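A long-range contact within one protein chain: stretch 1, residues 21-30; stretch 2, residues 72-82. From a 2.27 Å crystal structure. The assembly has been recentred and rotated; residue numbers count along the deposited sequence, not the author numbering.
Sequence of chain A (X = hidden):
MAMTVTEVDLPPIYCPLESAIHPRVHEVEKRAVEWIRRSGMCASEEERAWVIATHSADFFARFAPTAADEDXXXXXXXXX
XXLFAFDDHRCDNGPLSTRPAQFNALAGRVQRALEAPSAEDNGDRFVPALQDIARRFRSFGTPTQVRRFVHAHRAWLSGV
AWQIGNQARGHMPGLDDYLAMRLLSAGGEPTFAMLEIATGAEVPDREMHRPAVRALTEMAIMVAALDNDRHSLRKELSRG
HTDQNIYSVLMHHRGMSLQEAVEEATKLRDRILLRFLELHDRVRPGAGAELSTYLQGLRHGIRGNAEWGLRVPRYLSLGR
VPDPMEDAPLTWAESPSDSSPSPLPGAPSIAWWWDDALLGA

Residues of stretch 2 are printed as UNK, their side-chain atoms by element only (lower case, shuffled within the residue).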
# COMPACT_ATOMS: atom_id res chain seq x y z
N ILE A 21 4.07 -8.89 29.30
CA ILE A 21 2.86 -8.05 29.16
C ILE A 21 3.05 -6.73 29.91
O ILE A 21 3.71 -6.72 30.97
CB ILE A 21 1.63 -8.84 29.61
CG1 ILE A 21 0.35 -8.10 29.23
CG2 ILE A 21 1.72 -9.27 31.08
CD1 ILE A 21 -0.83 -9.02 29.03
N HIS A 22 2.53 -5.65 29.33
CA HIS A 22 2.70 -4.29 29.89
C HIS A 22 2.18 -4.26 31.33
O HIS A 22 1.07 -4.72 31.60
CB HIS A 22 2.02 -3.27 29.00
CG HIS A 22 2.51 -1.89 29.24
ND1 HIS A 22 2.16 -1.20 30.37
CD2 HIS A 22 3.32 -1.07 28.53
CE1 HIS A 22 2.71 -0.00 30.34
NE2 HIS A 22 3.48 0.09 29.24
N PRO A 23 2.94 -3.73 32.31
CA PRO A 23 2.44 -3.64 33.69
C PRO A 23 1.16 -2.79 33.86
O PRO A 23 0.50 -2.96 34.84
CB PRO A 23 3.59 -3.01 34.50
CG PRO A 23 4.61 -2.52 33.49
CD PRO A 23 4.33 -3.26 32.18
N ARG A 24 0.82 -1.93 32.90
CA ARG A 24 -0.39 -1.08 32.98
C ARG A 24 -1.48 -1.62 32.06
O ARG A 24 -2.38 -0.85 31.69
CB ARG A 24 0.00 0.35 32.64
CG ARG A 24 1.18 0.85 33.47
CD ARG A 24 0.74 1.27 34.86
NE ARG A 24 -0.11 2.43 34.71
CZ ARG A 24 -0.79 3.04 35.68
NH1 ARG A 24 -0.70 2.63 36.92
NH2 ARG A 24 -1.56 4.07 35.37
N VAL A 25 -1.45 -2.91 31.71
CA VAL A 25 -2.43 -3.50 30.75
C VAL A 25 -3.86 -3.19 31.22
O VAL A 25 -4.65 -2.72 30.39
CB VAL A 25 -2.22 -5.00 30.51
CG1 VAL A 25 -2.25 -5.84 31.79
CG2 VAL A 25 -3.23 -5.53 29.52
N HIS A 26 -4.19 -3.41 32.50
CA HIS A 26 -5.58 -3.27 33.04
C HIS A 26 -6.02 -1.80 32.96
O HIS A 26 -7.16 -1.56 32.63
CB HIS A 26 -5.70 -3.86 34.46
CG HIS A 26 -5.32 -5.32 34.52
ND1 HIS A 26 -4.23 -5.79 35.25
CD2 HIS A 26 -5.85 -6.40 33.90
CE1 HIS A 26 -4.15 -7.10 35.12
NE2 HIS A 26 -5.12 -7.51 34.29
N GLU A 27 -5.14 -0.85 33.24
CA GLU A 27 -5.46 0.60 33.15
C GLU A 27 -5.78 0.94 31.69
O GLU A 27 -6.73 1.71 31.45
CB GLU A 27 -4.31 1.46 33.67
CG GLU A 27 -4.12 1.41 35.19
CD GLU A 27 -3.40 0.20 35.77
OE1 GLU A 27 -2.92 -0.65 34.99
OE2 GLU A 27 -3.34 0.10 37.02
N VAL A 28 -5.01 0.40 30.74
CA VAL A 28 -5.20 0.69 29.29
C VAL A 28 -6.49 0.01 28.83
O VAL A 28 -7.24 0.65 28.12
CB VAL A 28 -3.98 0.29 28.45
CG1 VAL A 28 -4.31 0.22 26.97
CG2 VAL A 28 -2.86 1.28 28.70
N GLU A 29 -6.76 -1.22 29.24
CA GLU A 29 -7.99 -1.94 28.84
C GLU A 29 -9.23 -1.15 29.28
O GLU A 29 -10.25 -1.15 28.55
CB GLU A 29 -8.00 -3.36 29.41
CG GLU A 29 -9.05 -4.25 28.78
CD GLU A 29 -9.38 -5.52 29.53
OE1 GLU A 29 -8.54 -5.98 30.35
OE2 GLU A 29 -10.50 -6.06 29.29
N LYS A 30 -9.19 -0.49 30.44
CA LYS A 30 -10.37 0.23 30.99
C LYS A 30 -10.67 1.38 30.03
O LYS A 30 -11.80 1.48 29.56
CB LYS A 30 -10.09 0.76 32.40
CG LYS A 30 -11.14 0.41 33.44
CD LYS A 30 -11.37 1.50 34.48
CE LYS A 30 -12.52 1.15 35.41
NZ LYS A 30 -12.52 1.99 36.63
N UNK A 72 0.15 5.93 24.09
CA UNK A 72 0.62 5.30 22.83
C UNK A 72 0.16 3.84 22.79
O UNK A 72 -0.28 3.40 21.73
n UNK A 72 5.28 7.46 19.80
c UNK A 72 4.13 6.79 22.40
n UNK A 72 5.78 9.53 20.65
n UNK A 72 4.70 8.06 21.99
c UNK A 72 2.62 6.81 22.38
c UNK A 72 5.26 8.33 20.81
c UNK A 72 2.13 5.40 22.68
N UNK A 73 0.22 3.14 23.93
CA UNK A 73 -0.24 1.73 24.01
C UNK A 73 -1.75 1.72 23.85
O UNK A 73 -2.28 0.73 23.28
c UNK A 73 -0.26 -0.33 25.56
c UNK A 73 0.24 -1.23 24.43
c UNK A 73 0.19 1.11 25.35
c UNK A 73 0.21 -0.84 26.90
N UNK A 74 -2.45 2.75 24.34
CA UNK A 74 -3.92 2.82 24.19
C UNK A 74 -4.25 2.95 22.70
O UNK A 74 -5.08 2.18 22.23
c UNK A 74 -6.00 4.24 24.76
c UNK A 74 -4.51 3.98 25.00
c UNK A 74 -6.80 2.96 25.02
c UNK A 74 -6.48 5.39 25.64
N UNK A 75 -3.66 3.92 22.02
CA UNK A 75 -4.01 4.25 20.62
C UNK A 75 -3.78 3.01 19.74
O UNK A 75 -4.69 2.62 18.98
c UNK A 75 -3.20 5.43 20.16
N UNK A 76 -2.63 2.36 19.88
CA UNK A 76 -2.30 1.15 19.08
C UNK A 76 -3.26 0.02 19.49
O UNK A 76 -3.79 -0.63 18.58
c UNK A 76 -0.82 0.81 19.21
c UNK A 76 0.07 1.90 18.65
o UNK A 76 -0.55 0.63 20.60
N UNK A 77 -3.56 -0.15 20.78
CA UNK A 77 -4.56 -1.16 21.24
C UNK A 77 -5.93 -0.90 20.60
O UNK A 77 -6.56 -1.85 20.17
o UNK A 77 -3.48 -1.82 23.29
c UNK A 77 -4.64 -1.21 22.74
N UNK A 78 -6.38 0.34 20.50
CA UNK A 78 -7.68 0.67 19.84
C UNK A 78 -7.72 0.11 18.41
O UNK A 78 -8.73 -0.51 18.02
c UNK A 78 -8.42 4.28 21.09
c UNK A 78 -7.88 2.19 19.84
c UNK A 78 -9.08 2.07 22.04
c UNK A 78 -8.04 2.82 21.22
N UNK A 79 -6.66 0.32 17.63
CA UNK A 79 -6.65 -0.19 16.23
C UNK A 79 -6.78 -1.70 16.25
O UNK A 79 -7.28 -2.24 15.27
c UNK A 79 -5.45 -0.46 14.06
c UNK A 79 -6.37 -0.53 11.82
c UNK A 79 -5.64 -1.65 11.55
c UNK A 79 -6.32 0.03 13.09
c UNK A 79 -4.78 -2.17 12.51
c UNK A 79 -5.40 0.17 15.43
c UNK A 79 -4.66 -1.55 13.75
N UNK A 80 -6.29 -2.39 17.27
CA UNK A 80 -6.42 -3.88 17.28
C UNK A 80 -7.90 -4.23 17.48
O UNK A 80 -8.36 -5.20 16.81
c UNK A 80 -5.86 -6.10 18.34
c UNK A 80 -4.06 -4.37 17.99
c UNK A 80 -5.53 -4.60 18.30
N UNK A 81 -8.62 -3.49 18.34
CA UNK A 81 -10.10 -3.67 18.52
C UNK A 81 -10.79 -3.42 17.17
O UNK A 81 -11.62 -4.26 16.69
c UNK A 81 -10.36 -3.18 21.03
c UNK A 81 -11.03 -4.25 21.59
c UNK A 81 -10.65 -2.74 19.61
o UNK A 81 -9.54 -4.41 24.90
c UNK A 81 -9.16 -2.93 23.10
c UNK A 81 -10.76 -4.67 22.89
c UNK A 81 -9.41 -2.54 21.80
c UNK A 81 -9.83 -4.00 23.65
N UNK A 82 -10.49 -2.27 16.60
CA UNK A 82 -11.04 -1.81 15.30
C UNK A 82 -10.85 -2.90 14.26
O UNK A 82 -11.80 -3.20 13.58
c UNK A 82 -11.01 0.03 13.63
c UNK A 82 -10.65 -0.28 12.28
n UNK A 82 -12.36 1.18 12.27
c UNK A 82 -11.44 0.39 10.07
c UNK A 82 -12.06 0.89 13.57
c UNK A 82 -10.35 -0.53 14.85
c UNK A 82 -10.48 -0.43 9.53
c UNK A 82 -9.62 -1.17 10.33
c UNK A 82 -9.67 -1.08 11.70
c UNK A 82 -11.53 0.45 11.46
O HOH W 1 -11.18 -5.73 26.30

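Position 72 opens the helical second stretch with seven side-chain atoms: three carbons, a nitrogen, then a carbon carrying two more nitrogens. This guanidinium chain is an arginine, R72, and it stays out of reach of stretch 1. Position 73 has four carbons, forked at the second. One terminal carbon sits over a face of the H22 ring, and the same carbon approaches V28. The fork after one carbon identifies leucine, L73; its CD2 lies 3.4 Å from H22 CG and 4.1 Å from V28 CG2.

Position 74 again holds four carbons forked at the second, and its CA packs against V28. It is a second leucine, L74, whose CA is 3.8 Å from V28 CG1; the side chains meet at 4.2 Å between L74 CD1 and V28 CG1. Position 75, a single carbon, is alanine, A75, too distant for contact. Position 76 branches at its first carbon into one oxygen and one carbon, which makes it threonine, T76; its OG1 donates to the backbone O of R72 at 3.0 Å.

At position 77 one carbon bears one oxygen, near V28. This is serine, S77. Its OG donates to L73 O at 2.8 Å, turning the polar group back onto its own helix, and lies 4.3 Å from V28 CG1. Position 78, four carbons forked at the second, is leucine, L78, and makes no contact. Position 79 carries one carbon and a six-carbon ring without a heteroatom, hence phenylalanine, F79; position 80, three carbons branching at the first, is valine, V80. Both are out of reach.

Position 81 adds an oxygen to a six-carbon ring and reaches E29, so it is tyrosine, Y81, with OH 3.9 Å from E29 CG. Position 82, with fused five- and six-membered rings holding one nitrogen, is tryptophan, W82, far from stretch 1.

The contact is small and mainly apolar, with no direct hydrogen bond between the stretches. The helices cross at 58°, their axes 9.6 Å apart at closest approach, and V28 lies at the centre, packing on L73, L74 and S77. Before the first helix, H22 ND1 accepts a hydrogen bond from R24 N at 3.0 Å, while L73 CD2 makes a CH-pi contact 3.7 Å from the centroid of the H22 ring. At the other end, a water bridges the stretches: it accepts from Y81 OH at 2.5 Å and donates to E29 OE2 at 3.1 Å.

Stretch 2 (72-82) RLLATSLFVYW
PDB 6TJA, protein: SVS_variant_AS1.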